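Local coordinates for glucose-6-phosphate isomerase like protein (Thermus thermophilus, PDB 1WIW) that probably interconverts phosphorylated sugars as a glucose-6-phosphate and mannose-6-phosphate isomerase of the PGI/PMI family, at residues D132-E137 against P245-N250; P165-P170 against T181-V186; P174-V179 against S191-P196; V219-G224 against Y260-T265. One frame throughout, in Å; residues are numbered along the deposited sequence.

Contact 1 of 4, residues D132-E137 against P245-N250; sequences DEALLE and PATGAN
A134 and E137, one turn apart on helix 125-139, meet T247 and G248 in the loop that joins strand 240-244 to helix 251-272, a strand-loop-helix connection of the C-terminal SIS domain. The close part is small and lies around A134. Here the two backbones approach to 5.0 Å between A134 CA and G248 CA, and the methyl of A134 faces the loop directly, its CB 4.1 Å from G248 CA. The backbone angles of G248 (phi 131°, psi 155°) account for the glycine, since they would drive a CB into the carbonyl oxygen of T247. T247 leans its methyl against the helix, CG2 lying 4.0 Å from A134 O.

Towards solvent the contact thins out. E137 points its CG opposite the backbone N (chi1 -178°) and runs on extended past the threonine, where OE2 comes to 3.6 Å from T247 CG2 without bonding to it. Its other carboxylate oxygen has a long, weak ion pair with R140. Beside the contact, N250 caps helix 251-272 through OD1 to A253 N, while its ND2 reaches across to S130 OG of helix 125-139. T247 splits its two branches between the two kinds of contact, the methyl lying on A134 and E137 while OG1 is hydrogen-bonded to OE2 of E138.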
loop_
_atom_site.group_PDB
_atom_site.type_symbol
_atom_site.label_atom_id
_atom_site.label_comp_id
_atom_site.label_asym_id
_atom_site.label_seq_id
_atom_site.Cartn_x
_atom_site.Cartn_y
_atom_site.Cartn_z
ATOM N N ASP B 132 1.333 -12.260 -22.809
ATOM C CA ASP B 132 2.112 -13.476 -23.038
ATOM C C ASP B 132 3.348 -13.186 -23.890
ATOM O O ASP B 132 4.432 -13.707 -23.629
ATOM C CB ASP B 132 1.246 -14.530 -23.737
ATOM C CG ASP B 132 0.190 -15.128 -22.820
ATOM O OD1 ASP B 132 -0.647 -15.915 -23.310
ATOM O OD2 ASP B 132 0.202 -14.819 -21.613
ATOM N N GLU B 133 3.181 -12.364 -24.920
ATOM C CA GLU B 133 4.302 -12.024 -25.797
ATOM C C GLU B 133 5.410 -11.330 -25.011
ATOM O O GLU B 133 6.589 -11.628 -25.187
ATOM C CB GLU B 133 3.820 -11.124 -26.941
ATOM C CG GLU B 133 3.018 -11.876 -27.995
ATOM C CD GLU B 133 2.299 -10.958 -28.966
ATOM O OE1 GLU B 133 1.811 -11.464 -30.000
ATOM O OE2 GLU B 133 2.206 -9.739 -28.697
ATOM N N ALA B 134 5.018 -10.407 -24.142
ATOM C CA ALA B 134 5.965 -9.670 -23.316
ATOM C C ALA B 134 6.693 -10.602 -22.342
ATOM O O ALA B 134 7.908 -10.504 -22.163
ATOM C CB ALA B 134 5.235 -8.574 -22.552
ATOM N N LEU B 135 5.952 -11.509 -21.714
ATOM C CA LEU B 135 6.571 -12.435 -20.775
ATOM C C LEU B 135 7.492 -13.422 -21.481
ATOM O O LEU B 135 8.530 -13.789 -20.939
ATOM C CB LEU B 135 5.505 -13.183 -19.964
ATOM C CG LEU B 135 5.145 -12.526 -18.618
ATOM C CD1 LEU B 135 4.665 -11.100 -18.833
ATOM C CD2 LEU B 135 4.066 -13.350 -17.913
ATOM N N LEU B 136 7.127 -13.846 -22.689
ATOM C CA LEU B 136 7.969 -14.786 -23.424
ATOM C C LEU B 136 9.260 -14.085 -23.845
ATOM O O LEU B 136 10.325 -14.701 -23.886
ATOM C CB LEU B 136 7.234 -15.332 -24.652
ATOM C CG LEU B 136 6.043 -16.266 -24.396
ATOM C CD1 LEU B 136 5.376 -16.582 -25.726
ATOM C CD2 LEU B 136 6.507 -17.554 -23.708
ATOM N N GLU B 137 9.167 -12.793 -24.149
ATOM C CA GLU B 137 10.352 -12.037 -24.532
ATOM C C GLU B 137 11.246 -11.923 -23.298
ATOM O O GLU B 137 12.444 -12.201 -23.360
ATOM C CB GLU B 137 9.957 -10.643 -25.052
ATOM C CG GLU B 137 11.134 -9.787 -25.516
ATOM C CD GLU B 137 10.746 -8.750 -26.564
ATOM O OE1 GLU B 137 10.274 -9.144 -27.658
ATOM O OE2 GLU B 137 10.913 -7.536 -26.308
ATOM N N PRO B 245 13.382 -1.474 -16.775
ATOM C CA PRO B 245 12.583 -1.170 -17.964
ATOM C C PRO B 245 11.422 -2.151 -18.097
ATOM O O PRO B 245 11.524 -3.302 -17.675
ATOM C CB PRO B 245 13.598 -1.295 -19.097
ATOM C CG PRO B 245 14.481 -2.391 -18.618
ATOM C CD PRO B 245 14.688 -2.048 -17.149
ATOM N N ALA B 246 10.319 -1.693 -18.676
ATOM C CA ALA B 246 9.150 -2.542 -18.841
ATOM C C ALA B 246 8.925 -2.962 -20.283
ATOM O O ALA B 246 8.645 -2.132 -21.152
ATOM C CB ALA B 246 7.916 -1.831 -18.322
ATOM N N THR B 247 9.044 -4.262 -20.527
ATOM C CA THR B 247 8.828 -4.825 -21.849
ATOM C C THR B 247 7.322 -4.834 -22.109
ATOM O O THR B 247 6.533 -4.971 -21.172
ATOM C CB THR B 247 9.365 -6.267 -21.906
ATOM O OG1 THR B 247 10.768 -6.253 -21.614
ATOM C CG2 THR B 247 9.137 -6.885 -23.290
ATOM N N GLY B 248 6.923 -4.682 -23.370
ATOM C CA GLY B 248 5.504 -4.681 -23.689
ATOM C C GLY B 248 5.066 -3.521 -24.570
ATOM O O GLY B 248 5.687 -2.458 -24.564
ATOM N N ALA B 249 3.976 -3.731 -25.306
ATOM C CA ALA B 249 3.432 -2.742 -26.236
ATOM C C ALA B 249 2.280 -1.912 -25.676
ATOM O O ALA B 249 1.735 -1.056 -26.372
ATOM C CB ALA B 249 2.979 -3.443 -27.524
ATOM N N ASN B 250 1.887 -2.181 -24.438
ATOM C CA ASN B 250 0.810 -1.420 -23.805
ATOM C C ASN B 250 0.994 -1.494 -22.292
ATOM O O ASN B 250 1.717 -2.351 -21.786
ATOM C CB ASN B 250 -0.571 -1.949 -24.235
ATOM C CG ASN B 250 -0.836 -3.367 -23.762
ATOM O OD1 ASN B 250 -0.945 -3.621 -22.562
ATOM N ND2 ASN B 250 -0.948 -4.299 -24.711
#

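Contact 2 of 4, residues P165-P170 against T181-V186; sequences PLFYSP and TLFARV
The ring of F167 meets the ring of F183 through its far end: CZ lies over one face of F183, 3.3 Å above the plane and displaced toward the rim, and is 3.4 Å from both F183 CE2 and F183 CD2. The planes are inclined at 40°, so the pair is neither a parallel stack nor an edge-to-face one. F167 CE1 also comes close, at 3.8 Å from F183 CD2. With CG anti to its own carbonyl carbon (chi1 -57°), F167 projects its ring from strand 164-168 toward the helix.

Strand 164-168 and helix 174-185 form one beta-alpha unit of the SIS domain, and the two phenylalanines lie in the layer between sheet and helix. Around them, V179 and M262 pack on F167, while T265 and L269 of helix 251-272 pack on F183. With an alanine in place of F183, the F167 ring would probably lose the flat surface under CZ and be set freer to turn. Further out, the backbone of F167, like that of P165, is hydrogen-bonded to L192, so the 191-196 loop runs along the outer side of this edge strand. Beyond F183, the helix carries R185, whose guanidinium forms salt bridges with E46 and D279 and with E200 of the second subunit.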
loop_
_atom_site.group_PDB
_atom_site.type_symbol
_atom_site.label_atom_id
_atom_site.label_comp_id
_atom_site.label_asym_id
_atom_site.label_seq_id
_atom_site.Cartn_x
_atom_site.Cartn_y
_atom_site.Cartn_z
ATOM N N PRO B 165 15.011 -3.191 -0.306
ATOM C CA PRO B 165 14.475 -2.605 -1.536
ATOM C C PRO B 165 13.229 -1.749 -1.361
ATOM O O PRO B 165 12.331 -2.061 -0.574
ATOM C CB PRO B 165 14.238 -3.825 -2.434
ATOM C CG PRO B 165 13.992 -4.926 -1.470
ATOM C CD PRO B 165 14.970 -4.663 -0.351
ATOM N N LEU B 166 13.206 -0.648 -2.102
ATOM C CA LEU B 166 12.095 0.288 -2.098
ATOM C C LEU B 166 11.555 0.288 -3.525
ATOM O O LEU B 166 12.196 0.822 -4.431
ATOM C CB LEU B 166 12.588 1.684 -1.706
ATOM C CG LEU B 166 11.652 2.881 -1.907
ATOM C CD1 LEU B 166 10.305 2.625 -1.254
ATOM C CD2 LEU B 166 12.316 4.133 -1.331
ATOM N N PHE B 167 10.387 -0.323 -3.721
ATOM C CA PHE B 167 9.778 -0.415 -5.045
ATOM C C PHE B 167 8.800 0.718 -5.331
ATOM O O PHE B 167 7.907 0.994 -4.526
ATOM C CB PHE B 167 9.042 -1.748 -5.204
ATOM C CG PHE B 167 9.907 -2.956 -4.988
ATOM C CD1 PHE B 167 9.744 -3.753 -3.861
ATOM C CD2 PHE B 167 10.875 -3.308 -5.918
ATOM C CE1 PHE B 167 10.534 -4.888 -3.667
ATOM C CE2 PHE B 167 11.669 -4.439 -5.732
ATOM C CZ PHE B 167 11.496 -5.230 -4.604
ATOM N N TYR B 168 8.972 1.358 -6.486
ATOM C CA TYR B 168 8.112 2.461 -6.915
ATOM C C TYR B 168 7.694 2.218 -8.372
ATOM O O TYR B 168 8.542 2.139 -9.260
ATOM C CB TYR B 168 8.862 3.792 -6.801
ATOM C CG TYR B 168 8.048 5.002 -7.211
ATOM C CD1 TYR B 168 8.610 6.010 -7.995
ATOM C CD2 TYR B 168 6.709 5.129 -6.836
ATOM C CE1 TYR B 168 7.857 7.116 -8.400
ATOM C CE2 TYR B 168 5.949 6.230 -7.236
ATOM C CZ TYR B 168 6.531 7.217 -8.020
ATOM O OH TYR B 168 5.777 8.288 -8.445
ATOM N N SER B 169 6.388 2.085 -8.602
ATOM C CA SER B 169 5.849 1.829 -9.937
ATOM C C SER B 169 4.781 2.840 -10.347
ATOM O O SER B 169 3.583 2.585 -10.219
ATOM C CB SER B 169 5.253 0.422 -10.000
ATOM O OG SER B 169 4.211 0.265 -9.047
ATOM N N PRO B 170 5.210 3.997 -10.863
ATOM C CA PRO B 170 4.339 5.089 -11.313
ATOM C C PRO B 170 3.286 4.679 -12.349
ATOM O O PRO B 170 2.143 5.129 -12.284
ATOM C CB PRO B 170 5.327 6.102 -11.900
ATOM C CG PRO B 170 6.582 5.842 -11.157
ATOM C CD PRO B 170 6.627 4.338 -11.076
ATOM N N THR B 181 5.105 -8.310 -2.300
ATOM C CA THR B 181 4.612 -9.641 -1.958
ATOM C C THR B 181 5.477 -10.743 -2.564
ATOM O O THR B 181 5.721 -11.774 -1.924
ATOM C CB THR B 181 3.144 -9.811 -2.413
ATOM O OG1 THR B 181 2.291 -9.075 -1.530
ATOM C CG2 THR B 181 2.724 -11.278 -2.405
ATOM N N LEU B 182 5.940 -10.535 -3.795
ATOM C CA LEU B 182 6.794 -11.527 -4.449
ATOM C C LEU B 182 8.095 -11.713 -3.668
ATOM O O LEU B 182 8.566 -12.834 -3.491
ATOM C CB LEU B 182 7.125 -11.099 -5.887
ATOM C CG LEU B 182 6.053 -11.374 -6.945
ATOM C CD1 LEU B 182 6.402 -10.674 -8.248
ATOM C CD2 LEU B 182 5.930 -12.882 -7.159
ATOM N N PHE B 183 8.673 -10.613 -3.199
ATOM C CA PHE B 183 9.924 -10.683 -2.452
ATOM C C PHE B 183 9.787 -11.305 -1.069
ATOM O O PHE B 183 10.744 -11.868 -0.531
ATOM C CB PHE B 183 10.561 -9.296 -2.370
ATOM C CG PHE B 183 11.388 -8.961 -3.580
ATOM C CD1 PHE B 183 12.761 -9.190 -3.584
ATOM C CD2 PHE B 183 10.780 -8.524 -4.751
ATOM C CE1 PHE B 183 13.518 -8.997 -4.740
ATOM C CE2 PHE B 183 11.524 -8.326 -5.914
ATOM C CZ PHE B 183 12.897 -8.565 -5.908
ATOM N N ALA B 184 8.598 -11.216 -0.492
ATOM C CA ALA B 184 8.387 -11.816 0.817
ATOM C C ALA B 184 8.115 -13.308 0.634
ATOM O O ALA B 184 8.716 -14.143 1.309
ATOM C CB ALA B 184 7.213 -11.151 1.531
ATOM N N ARG B 185 7.236 -13.652 -0.302
ATOM C CA ARG B 185 6.903 -15.059 -0.482
ATOM C C ARG B 185 7.967 -15.919 -1.146
ATOM O O ARG B 185 8.148 -17.079 -0.773
ATOM C CB ARG B 185 5.588 -15.238 -1.247
ATOM C CG ARG B 185 5.051 -16.645 -1.010
ATOM C CD ARG B 185 4.226 -17.219 -2.131
ATOM N NE ARG B 185 2.891 -16.653 -2.187
ATOM C CZ ARG B 185 1.806 -17.356 -2.489
ATOM N NH1 ARG B 185 0.625 -16.759 -2.526
ATOM N NH2 ARG B 185 1.901 -18.657 -2.732
ATOM N N VAL B 186 8.664 -15.354 -2.127
ATOM C CA VAL B 186 9.701 -16.077 -2.851
ATOM C C VAL B 186 11.096 -15.854 -2.267
ATOM O O VAL B 186 11.812 -16.816 -1.982
ATOM C CB VAL B 186 9.699 -15.675 -4.339
ATOM C CG1 VAL B 186 10.855 -16.352 -5.079
ATOM C CG2 VAL B 186 8.371 -16.069 -4.972
#

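Contact 3 of 4, residues P174-V179 against S191-P196; sequences PLEGAV and SLTPPP
Helix 174-185 runs past the irregular backbone of 191-196 with E176 CA and T193 CA 6.1 Å apart, the nearest point between the two segments. This joins the first turns of a helix of the SIS domain to the loop, rich in proline, that leads into helix 198-204. E176 and T193 point at each other and their side chains cross at a slant. E176 CB lies 3.6 Å from the threonine methyl CG2. Beyond CG the glutamate is extended, which carries its carboxylate to the ring of P194; E176 CD is 4.1 Å from P194 CD, and the two side chains stand at about a right angle. The modelled approach of OE2 to the T193 methyl is too close to be trusted, so the exact place of that oxygen is doubtful.

The glutamate is held from outside the contact, where OE1 takes a hydrogen bond from S169 N and a salt bridge from R173. The same arginine bonds to the carbonyls of P195 and P196, so it links the carboxylate to the far end of the loop. T193 O is hydrogen-bonded to Q180 of the second subunit, which places the loop at the dimer interface. The threonine hydroxyl has no such partner: OG1 is buried, 3.4 Å from E176 CB and 3.7 Å from E176 O.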
loop_
_atom_site.group_PDB
_atom_site.type_symbol
_atom_site.label_atom_id
_atom_site.label_comp_id
_atom_site.label_asym_id
_atom_site.label_seq_id
_atom_site.Cartn_x
_atom_site.Cartn_y
_atom_site.Cartn_z
ATOM N N PRO B 174 -0.380 -0.032 -7.808
ATOM C CA PRO B 174 -0.595 -1.331 -7.155
ATOM C C PRO B 174 0.480 -2.378 -7.463
ATOM O O PRO B 174 0.569 -3.397 -6.775
ATOM C CB PRO B 174 -1.977 -1.742 -7.654
ATOM C CG PRO B 174 -2.676 -0.422 -7.803
ATOM C CD PRO B 174 -1.611 0.418 -8.485
ATOM N N LEU B 175 1.298 -2.134 -8.487
ATOM C CA LEU B 175 2.356 -3.081 -8.832
ATOM C C LEU B 175 3.359 -3.207 -7.680
ATOM O O LEU B 175 3.848 -4.302 -7.394
ATOM C CB LEU B 175 3.090 -2.647 -10.108
ATOM C CG LEU B 175 4.347 -3.463 -10.472
ATOM C CD1 LEU B 175 3.983 -4.934 -10.668
ATOM C CD2 LEU B 175 4.985 -2.897 -11.741
ATOM N N GLU B 176 3.657 -2.087 -7.022
ATOM C CA GLU B 176 4.605 -2.065 -5.901
ATOM C C GLU B 176 4.229 -3.098 -4.843
ATOM O O GLU B 176 5.073 -3.869 -4.378
ATOM C CB GLU B 176 4.625 -0.673 -5.260
ATOM C CG GLU B 176 5.049 0.425 -6.214
ATOM C CD GLU B 176 4.594 1.801 -5.772
ATOM O OE1 GLU B 176 4.867 2.766 -6.506
ATOM O OE2 GLU B 176 3.964 1.918 -4.700
ATOM N N GLY B 177 2.955 -3.095 -4.465
ATOM C CA GLY B 177 2.468 -4.031 -3.471
ATOM C C GLY B 177 2.611 -5.469 -3.933
ATOM O O GLY B 177 2.985 -6.337 -3.150
ATOM N N ALA B 178 2.323 -5.724 -5.205
ATOM C CA ALA B 178 2.431 -7.077 -5.738
ATOM C C ALA B 178 3.886 -7.553 -5.740
ATOM O O ALA B 178 4.161 -8.730 -5.486
ATOM C CB ALA B 178 1.858 -7.131 -7.157
ATOM N N VAL B 179 4.813 -6.644 -6.041
ATOM C CA VAL B 179 6.228 -6.992 -6.062
ATOM C C VAL B 179 6.743 -7.166 -4.637
ATOM O O VAL B 179 7.574 -8.039 -4.371
ATOM C CB VAL B 179 7.074 -5.929 -6.803
ATOM C CG1 VAL B 179 8.562 -6.217 -6.608
ATOM C CG2 VAL B 179 6.747 -5.958 -8.308
ATOM N N SER B 191 10.852 -5.732 2.118
ATOM C CA SER B 191 10.974 -4.649 1.149
ATOM C C SER B 191 9.856 -3.673 1.477
ATOM O O SER B 191 8.969 -3.987 2.273
ATOM C CB SER B 191 10.818 -5.155 -0.291
ATOM O OG SER B 191 9.520 -5.673 -0.531
ATOM N N LEU B 192 9.896 -2.481 0.897
ATOM C CA LEU B 192 8.823 -1.538 1.173
ATOM C C LEU B 192 8.365 -0.776 -0.046
ATOM O O LEU B 192 9.009 -0.787 -1.096
ATOM C CB LEU B 192 9.209 -0.533 2.255
ATOM C CG LEU B 192 10.105 0.627 1.842
ATOM C CD1 LEU B 192 9.895 1.804 2.795
ATOM C CD2 LEU B 192 11.545 0.162 1.829
ATOM N N THR B 193 7.243 -0.096 0.139
ATOM C CA THR B 193 6.602 0.698 -0.887
ATOM C C THR B 193 6.355 2.092 -0.333
ATOM O O THR B 193 6.189 2.271 0.874
ATOM C CB THR B 193 5.247 0.071 -1.257
ATOM O OG1 THR B 193 5.476 -1.148 -1.976
ATOM C CG2 THR B 193 4.416 1.019 -2.098
ATOM N N PRO B 194 6.356 3.107 -1.205
ATOM C CA PRO B 194 6.110 4.461 -0.705
ATOM C C PRO B 194 4.604 4.650 -0.554
ATOM O O PRO B 194 3.819 3.844 -1.048
ATOM C CB PRO B 194 6.702 5.343 -1.795
ATOM C CG PRO B 194 6.459 4.535 -3.038
ATOM C CD PRO B 194 6.824 3.133 -2.602
ATOM N N PRO B 195 4.182 5.699 0.157
ATOM C CA PRO B 195 2.749 5.945 0.332
ATOM C C PRO B 195 2.161 6.566 -0.941
ATOM O O PRO B 195 2.870 6.757 -1.930
ATOM C CB PRO B 195 2.718 6.902 1.527
ATOM C CG PRO B 195 3.984 7.681 1.350
ATOM C CD PRO B 195 4.980 6.595 1.015
ATOM N N PRO B 196 0.851 6.866 -0.942
ATOM C CA PRO B 196 0.225 7.471 -2.119
ATOM C C PRO B 196 1.002 8.672 -2.660
ATOM O O PRO B 196 1.235 8.764 -3.863
ATOM C CB PRO B 196 -1.153 7.841 -1.606
ATOM C CG PRO B 196 -1.467 6.668 -0.724
ATOM C CD PRO B 196 -0.173 6.464 0.043
#

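Contact 4 of 4, residues V219-G224 against Y260-T265; sequences VLLGPG and YRMAWT
M262 reaches from helix 251-272 to V219 and L221 on strand 216-221, while the flat groups of the helix, Y260 and W264, lie away from the strand. One face of the Y260 ring carries W264 CD1, 3.7 Å above its plane and offset toward the rim; in return Y260 CE2 sits at the edge of the indole, in its plane. A weak hydrogen bond of 3.2 Å from W264 NE1 to Y260 OH joins the pair, and the same hydroxyl is bonded to L21 O.

Between strand and helix the packing is wholly apolar. M262, a selenomethionine, meets L221 roughly end to end, with SE 4.0 Å and CG 4.1 Å from L221 CD2. The meeting is only approximate, because the model sets the methyl CE too close to L221 CD2 and V219 CG1 for its exact place to be relied on. Were L221 an alanine, the end of M262 would probably lose much of its support from the strand, with a gap opened toward L175 and V179.

Within the helix, T265 OG1 lies 2.7 Å from R261 O in a hydrogen bond. T265 N bonds to the same oxygen from the opposite face of the carbonyl, which is thus gripped twice. No hydrogen bond crosses between the two segments, so here the helix probably rests on the parallel SIS sheet through apolar fit alone.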
loop_
_atom_site.group_PDB
_atom_site.type_symbol
_atom_site.label_atom_id
_atom_site.label_comp_id
_atom_site.label_asym_id
_atom_site.label_seq_id
_atom_site.Cartn_x
_atom_site.Cartn_y
_atom_site.Cartn_z
ATOM N N VAL B 219 14.121 0.895 -6.380
ATOM C CA VAL B 219 13.866 0.146 -7.608
ATOM C C VAL B 219 12.711 0.814 -8.332
ATOM O O VAL B 219 11.554 0.656 -7.946
ATOM C CB VAL B 219 13.495 -1.323 -7.312
ATOM C CG1 VAL B 219 13.298 -2.079 -8.614
ATOM C CG2 VAL B 219 14.587 -1.979 -6.485
ATOM N N LEU B 220 13.030 1.581 -9.369
ATOM C CA LEU B 220 12.001 2.278 -10.130
ATOM C C LEU B 220 11.484 1.343 -11.221
ATOM O O LEU B 220 12.215 0.963 -12.130
ATOM C CB LEU B 220 12.574 3.564 -10.734
ATOM C CG LEU B 220 13.318 4.454 -9.728
ATOM C CD1 LEU B 220 13.796 5.725 -10.408
ATOM C CD2 LEU B 220 12.404 4.792 -8.555
ATOM N N LEU B 221 10.217 0.970 -11.108
ATOM C CA LEU B 221 9.594 0.056 -12.051
ATOM C C LEU B 221 8.857 0.736 -13.205
ATOM O O LEU B 221 7.810 1.351 -13.008
ATOM C CB LEU B 221 8.617 -0.857 -11.295
ATOM C CG LEU B 221 9.252 -1.727 -10.211
ATOM C CD1 LEU B 221 8.178 -2.332 -9.326
ATOM C CD2 LEU B 221 10.084 -2.808 -10.883
ATOM N N GLY B 222 9.407 0.626 -14.408
ATOM C CA GLY B 222 8.742 1.200 -15.568
ATOM C C GLY B 222 8.987 2.663 -15.902
ATOM O O GLY B 222 9.637 3.383 -15.151
ATOM N N PRO B 223 8.446 3.129 -17.040
ATOM C CA PRO B 223 8.572 4.500 -17.543
ATOM C C PRO B 223 7.597 5.500 -16.929
ATOM O O PRO B 223 6.696 5.127 -16.177
ATOM C CB PRO B 223 8.330 4.325 -19.035
ATOM C CG PRO B 223 7.228 3.320 -19.043
ATOM C CD PRO B 223 7.683 2.299 -17.993
ATOM N N GLY B 224 7.778 6.770 -17.277
ATOM C CA GLY B 224 6.907 7.816 -16.770
ATOM C C GLY B 224 7.666 9.040 -16.286
ATOM O O GLY B 224 8.822 8.945 -15.872
ATOM N N TYR B 260 6.707 -10.056 -13.779
ATOM C CA TYR B 260 7.391 -11.311 -14.114
ATOM C C TYR B 260 8.904 -11.227 -13.881
ATOM O O TYR B 260 9.501 -12.143 -13.314
ATOM C CB TYR B 260 7.116 -11.684 -15.574
ATOM C CG TYR B 260 7.666 -13.036 -16.010
ATOM C CD1 TYR B 260 7.203 -14.222 -15.435
ATOM C CD2 TYR B 260 8.609 -13.129 -17.031
ATOM C CE1 TYR B 260 7.660 -15.470 -15.868
ATOM C CE2 TYR B 260 9.081 -14.379 -17.474
ATOM C CZ TYR B 260 8.598 -15.541 -16.890
ATOM O OH TYR B 260 9.032 -16.772 -17.334
ATOM N N ARG B 261 9.530 -10.139 -14.316
ATOM C CA ARG B 261 10.970 -9.996 -14.112
ATOM C C ARG B 261 11.293 -9.926 -12.617
ATOM O O ARG B 261 12.351 -10.374 -12.178
ATOM C CB ARG B 261 11.503 -8.740 -14.808
ATOM C CG ARG B 261 12.998 -8.541 -14.592
ATOM C CD ARG B 261 13.530 -7.271 -15.240
ATOM N NE ARG B 261 13.430 -7.297 -16.694
ATOM C CZ ARG B 261 14.163 -6.530 -17.498
ATOM N NH1 ARG B 261 14.017 -6.606 -18.815
ATOM N NH2 ARG B 261 15.056 -5.697 -16.982
HETATM N N MSE B 262 10.386 -9.350 -11.833
HETATM C CA MSE B 262 10.607 -9.263 -10.392
HETATM C C MSE B 262 10.416 -10.630 -9.728
HETATM O O MSE B 262 11.048 -10.923 -8.717
HETATM C CB MSE B 262 9.669 -8.232 -9.761
HETATM C CG MSE B 262 9.994 -6.799 -10.163
HETATM SE SE MSE B 262 11.807 -6.239 -9.661
HETATM C CE MSE B 262 11.351 -4.607 -8.784
ATOM N N ALA B 263 9.548 -11.467 -10.287
ATOM C CA ALA B 263 9.346 -12.801 -9.717
ATOM C C ALA B 263 10.666 -13.549 -9.874
ATOM O O ALA B 263 11.136 -14.204 -8.947
ATOM C CB ALA B 263 8.226 -13.539 -10.445
ATOM N N TRP B 264 11.260 -13.441 -11.060
ATOM C CA TRP B 264 12.544 -14.076 -11.329
ATOM C C TRP B 264 13.631 -13.487 -10.430
ATOM O O TRP B 264 14.493 -14.205 -9.930
ATOM C CB TRP B 264 12.944 -13.874 -12.796
ATOM C CG TRP B 264 12.507 -14.987 -13.710
ATOM C CD1 TRP B 264 11.565 -14.920 -14.693
ATOM C CD2 TRP B 264 13.018 -16.327 -13.735
ATOM N NE1 TRP B 264 11.457 -16.135 -15.335
ATOM C CE2 TRP B 264 12.337 -17.016 -14.765
ATOM C CE3 TRP B 264 13.988 -17.012 -12.987
ATOM C CZ2 TRP B 264 12.594 -18.361 -15.068
ATOM C CZ3 TRP B 264 14.245 -18.355 -13.289
ATOM C CH2 TRP B 264 13.549 -19.012 -14.321
ATOM N N THR B 265 13.588 -12.171 -10.230
ATOM C CA THR B 265 14.581 -11.504 -9.400
ATOM C C THR B 265 14.471 -12.024 -7.964
ATOM O O THR B 265 15.476 -12.359 -7.339
ATOM C CB THR B 265 14.376 -9.973 -9.431
ATOM O OG1 THR B 265 14.529 -9.503 -10.778
ATOM C CG2 THR B 265 15.389 -9.270 -8.531
#

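In the fold
Contacts 2 and 4 are the core pair: both pack helices against neighbouring strands of one parallel sheet, 164-168 and 216-221, and F167 and M262 belong to one shared apolar layer. Contact 2 is aromatic and contact 4 aliphatic. Contact 3 uses the same helix 174-185 as contact 2 but is only partly buried; it mixes a carboxylate with proline and threonine, and that carboxylate is tied to the strand segment of contact 2. Both also meet the second subunit, which touches neither contact 1 nor contact 4. Contact 1 lies nearest the surface and has no bond across its segments, though polar links flank it; it brings helix 125-139 to the head of helix 251-272, whose later turns serve contact 4.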